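Local atomic coordinates of phosphoribosylformylglycinamidine synthase, purS subunit (Thermotoga maritima, PDB entry 1VQ3), a protein that forms the small PurS subunit of phosphoribosylformylglycinamidine synthase, an elongated alpha-beta chain that assembles with further copies of itself. Residues C[80-83]-C[88-91]; C[39-42]-C[47-50]. One frame throughout, in Å; residues are numbered along the deposited sequence.

Interaction 1 of 2, residues C[80-83]-C[88-91]; sequences LLVN and EYEV
With chi1 at -173°, Val-82 has CG1 opposite its backbone N and CG2 beside that N, and both methyls meet Tyr-89, which holds its ring between its own backbone N and carbonyl carbon (chi1 74°), an orientation that brings the base of the ring against Val-82. The two side chains cross at about a right angle. CG2 of Val-82 meets the root of the aromatic side chain obliquely, 3.8 Å from Tyr-89 CG and 3.9 Å from Tyr-89 CB. CG1 of Val-82 reaches the flank of the same ring at Tyr-89 CD1, also at 3.9 Å, so the fork of the valine straddles that atom. Val-91, two residues along the strand, lies at the ring edge in its plane, its CG2 3.8 Å from Tyr-89 CE2, on the flank away from Val-82. The contact is purely apolar; beyond it, Val-82 CG1 only skirts the backbone at Glu-88 N, 4.4 Å away, and the Glu-88 side chain starts off away from segment 80-83.

Both buried side chains also rest on Cys-77 of helix 66-81 and reach strand 15-24, Val-82 at Val-22 and Tyr-89 at Ile-20. The phenol leaves this apolar setting at its far end: Tyr-89 OH is hydrogen-bonded to His-12 O of the second subunit, whose imidazole also stacks edge-to-face with the tyrosine ring. Val-82 is the first residue to leave helical geometry after helix 66-81. The contact lies where this helix gives way to strand 87-93, in a split beta-alpha-beta unit whose parallel strands 51-62 and 87-93 flank strand 15-24.

Interaction 2 of 2, residues C[39-42]-C[47-50]; sequences VLRE and PVKK
Leu-40 and Val-48 make the close-packed, buried side of this contact: Val-48 CG2 sits 3.7 Å from Leu-40 CD1 and 3.8 Å from Leu-40 CB, lodged against the leucine chain as the two side chains cross obliquely. Leu-80 of the third subunit packs on Leu-40 too, so this apolar patch continues into the assembly.

Helix 31-43 here doubles back through a short loop into strand 48-49, a helix-loop-strand connection whose strand pairs antiparallel with a strand of the third subunit and so carries the sheet across the interface. Lys-49 adds a salt bridge to Glu-60 of that subunit.

On the exposed side the contact is made by Arg-41, through a single hydrogen bond rather than interlocked side chains. Its chain bends at chi3 (59°), turning the guanidinium edge to Val-48 O, where NH1 donates a fairly straight hydrogen bond (158°) at 2.8 Å. The oxygen lies near the guanidinium plane, but NH1 sits above the carbonyl plane, 38° out of it. Arg-41 CD passes 3.2 Å from the same Val-48 O. Arg-41 NH1 also comes within 3.4 Å of Pro-47 C, while Pro-47 CB is looser, 4.2 Å from that nitrogen.

Interaction 2 closes before interaction 1 opens, and strand 51-62 and most of helix 66-81 lie between them. Their centres are 26 Å apart, with nearest atoms about 11 Å from each other, so they do not touch. Each joins a helix end to the strand that follows: interaction 1 lies near the centre of the chain, on the three-stranded antiparallel sheet, and interaction 2 lies about 23 Å from that centre, at an outlying end. Both meet the third subunit. Leu-80 of segment 80-83 packs on Leu-40 of that subunit, the same pair that borders interaction 2, so the surroundings of the two contacts interlock between neighbouring copies in the four-chain assembly.

Interaction 1 of 2, residues C[80-83]-C[88-91]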
loop_
_atom_site.group_PDB
_atom_site.type_symbol
_atom_site.label_atom_id
_atom_site.label_comp_id
_atom_site.label_asym_id
_atom_site.label_seq_id
_atom_site.Cartn_x
_atom_site.Cartn_y
_atom_site.Cartn_z
ATOM N N LEU C 80 -23.206 8.069 6.307
ATOM C CA LEU C 80 -23.162 7.417 7.565
ATOM C C LEU C 80 -21.836 6.766 7.933
ATOM O O LEU C 80 -21.385 6.934 9.025
ATOM C CB LEU C 80 -24.253 6.374 7.618
ATOM C CG LEU C 80 -24.475 5.687 8.959
ATOM C CD1 LEU C 80 -25.144 6.625 9.974
ATOM C CD2 LEU C 80 -25.308 4.450 8.772
ATOM N N LEU C 81 -21.244 5.978 7.055
ATOM C CA LEU C 81 -20.179 5.064 7.516
ATOM C C LEU C 81 -18.859 5.771 7.881
ATOM O O LEU C 81 -18.139 5.321 8.769
ATOM C CB LEU C 81 -19.944 3.962 6.503
ATOM C CG LEU C 81 -21.168 3.122 6.217
ATOM C CD1 LEU C 81 -20.826 2.067 5.168
ATOM C CD2 LEU C 81 -21.776 2.516 7.489
ATOM N N VAL C 82 -18.569 6.887 7.223
ATOM C CA VAL C 82 -17.305 7.600 7.410
ATOM C C VAL C 82 -17.541 9.031 7.928
ATOM O O VAL C 82 -18.343 9.789 7.370
ATOM C CB VAL C 82 -16.501 7.640 6.074
ATOM C CG1 VAL C 82 -15.124 8.224 6.273
ATOM C CG2 VAL C 82 -16.342 6.208 5.491
ATOM N N ASN C 83 -16.821 9.371 8.986
ATOM C CA ASN C 83 -16.812 10.730 9.498
ATOM C C ASN C 83 -15.783 11.481 8.687
ATOM O O ASN C 83 -14.602 11.239 8.854
ATOM C CB ASN C 83 -16.428 10.728 10.977
ATOM C CG ASN C 83 -16.547 12.122 11.644
ATOM O OD1 ASN C 83 -16.264 13.146 11.032
ATOM N ND2 ASN C 83 -16.934 12.138 12.912
ATOM N N GLU C 88 -10.727 8.729 6.695
ATOM C CA GLU C 88 -10.591 8.595 5.269
ATOM C C GLU C 88 -10.924 7.135 4.968
ATOM O O GLU C 88 -10.980 6.295 5.881
ATOM C CB GLU C 88 -9.163 8.939 4.846
ATOM C CG GLU C 88 -8.133 7.988 5.441
ATOM C CD GLU C 88 -6.716 8.507 5.384
ATOM O OE1 GLU C 88 -6.503 9.722 5.228
ATOM O OE2 GLU C 88 -5.818 7.669 5.470
ATOM N N TYR C 89 -11.127 6.814 3.705
ATOM C CA TYR C 89 -11.585 5.466 3.373
ATOM C C TYR C 89 -11.196 5.000 2.002
ATOM O O TYR C 89 -11.048 5.811 1.077
ATOM C CB TYR C 89 -13.096 5.370 3.530
ATOM C CG TYR C 89 -13.960 6.046 2.473
ATOM C CD1 TYR C 89 -14.214 7.415 2.516
ATOM C CD2 TYR C 89 -14.551 5.309 1.464
ATOM C CE1 TYR C 89 -15.041 8.000 1.616
ATOM C CE2 TYR C 89 -15.360 5.895 0.520
ATOM C CZ TYR C 89 -15.630 7.245 0.624
ATOM O OH TYR C 89 -16.454 7.852 -0.277
ATOM N N GLU C 90 -11.085 3.665 1.892
ATOM C CA GLU C 90 -10.773 3.010 0.661
ATOM C C GLU C 90 -11.781 1.917 0.448
ATOM O O GLU C 90 -12.122 1.218 1.396
ATOM C CB GLU C 90 -9.404 2.360 0.756
ATOM C CG GLU C 90 -8.269 3.336 0.771
ATOM C CD GLU C 90 -6.951 2.694 1.190
ATOM O OE1 GLU C 90 -6.792 2.461 2.390
ATOM O OE2 GLU C 90 -6.082 2.463 0.311
ATOM N N VAL C 91 -12.262 1.811 -0.783
ATOM C CA VAL C 91 -13.209 0.792 -1.206
ATOM C C VAL C 91 -12.522 -0.203 -2.156
ATOM O O VAL C 91 -11.854 0.189 -3.074
ATOM C CB VAL C 91 -14.359 1.437 -1.959
ATOM C CG1 VAL C 91 -15.368 0.415 -2.408
ATOM C CG2 VAL C 91 -15.063 2.515 -1.099
#

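Interaction 2 of 2, residues C[39-42]-C[47-50]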
loop_
_atom_site.group_PDB
_atom_site.type_symbol
_atom_site.label_atom_id
_atom_site.label_comp_id
_atom_site.label_asym_id
_atom_site.label_seq_id
_atom_site.Cartn_x
_atom_site.Cartn_y
_atom_site.Cartn_z
ATOM N N VAL C 39 1.828 -3.917 23.086
ATOM C CA VAL C 39 1.665 -5.333 23.448
ATOM C C VAL C 39 2.401 -6.237 22.466
ATOM O O VAL C 39 3.150 -7.151 22.863
ATOM C CB VAL C 39 0.177 -5.743 23.507
ATOM C CG1 VAL C 39 0.042 -7.224 23.808
ATOM C CG2 VAL C 39 -0.537 -4.928 24.545
ATOM N N LEU C 40 2.220 -5.994 21.170
ATOM C CA LEU C 40 2.905 -6.841 20.212
ATOM C C LEU C 40 4.415 -6.771 20.379
ATOM O O LEU C 40 5.099 -7.782 20.416
ATOM C CB LEU C 40 2.467 -6.532 18.780
ATOM C CG LEU C 40 0.974 -6.813 18.425
ATOM C CD1 LEU C 40 0.657 -6.313 17.031
ATOM C CD2 LEU C 40 0.645 -8.265 18.520
ATOM N N ARG C 41 4.929 -5.569 20.511
ATOM C CA ARG C 41 6.369 -5.373 20.563
ATOM C C ARG C 41 6.949 -5.847 21.879
ATOM O O ARG C 41 7.815 -6.728 21.896
ATOM C CB ARG C 41 6.716 -3.908 20.325
ATOM C CG ARG C 41 6.347 -3.379 18.926
ATOM C CD ARG C 41 6.809 -1.943 18.723
ATOM N NE ARG C 41 8.256 -1.876 18.888
ATOM C CZ ARG C 41 9.156 -2.274 17.971
ATOM N NH1 ARG C 41 8.787 -2.741 16.778
ATOM N NH2 ARG C 41 10.454 -2.178 18.243
ATOM N N GLU C 42 6.416 -5.314 22.964
ATOM C CA GLU C 42 6.978 -5.500 24.296
ATOM C C GLU C 42 6.527 -6.753 25.038
ATOM O O GLU C 42 7.246 -7.219 25.898
ATOM C CB GLU C 42 6.629 -4.299 25.147
ATOM C CG GLU C 42 7.098 -2.983 24.573
ATOM C CD GLU C 42 6.851 -1.837 25.536
ATOM O OE1 GLU C 42 6.459 -2.106 26.695
ATOM O OE2 GLU C 42 7.048 -0.671 25.130
ATOM N N PRO C 47 8.263 -7.310 16.154
ATOM C CA PRO C 47 8.764 -6.002 15.782
ATOM C C PRO C 47 7.845 -5.284 14.765
ATOM O O PRO C 47 8.282 -4.800 13.740
ATOM C CB PRO C 47 10.111 -6.355 15.157
ATOM C CG PRO C 47 9.831 -7.628 14.430
ATOM C CD PRO C 47 8.910 -8.378 15.354
ATOM N N VAL C 48 6.570 -5.209 15.070
ATOM C CA VAL C 48 5.650 -4.459 14.229
ATOM C C VAL C 48 5.797 -2.977 14.536
ATOM O O VAL C 48 6.312 -2.596 15.583
ATOM C CB VAL C 48 4.195 -4.945 14.385
ATOM C CG1 VAL C 48 4.106 -6.437 14.197
ATOM C CG2 VAL C 48 3.595 -4.550 15.755
ATOM N N LYS C 49 5.350 -2.140 13.628
ATOM C CA LYS C 49 5.355 -0.710 13.859
ATOM C C LYS C 49 4.310 -0.042 13.001
ATOM O O LYS C 49 3.675 -0.690 12.142
ATOM C CB LYS C 49 6.756 -0.136 13.636
ATOM C CG LYS C 49 7.230 -0.181 12.254
ATOM C CD LYS C 49 8.730 -0.216 12.147
ATOM C CE LYS C 49 9.212 0.148 10.727
ATOM N NZ LYS C 49 8.662 1.452 10.196
ATOM N N LYS C 50 4.099 1.249 13.278
ATOM C CA LYS C 50 3.136 2.077 12.577
ATOM C C LYS C 50 1.783 1.433 12.585
ATOM O O LYS C 50 1.089 1.439 11.594
ATOM C CB LYS C 50 3.580 2.375 11.136
ATOM C CG LYS C 50 4.876 3.199 11.122
ATOM C CD LYS C 50 5.062 3.966 9.861
ATOM C CE LYS C 50 6.475 4.503 9.756
ATOM N NZ LYS C 50 6.616 5.285 8.515
#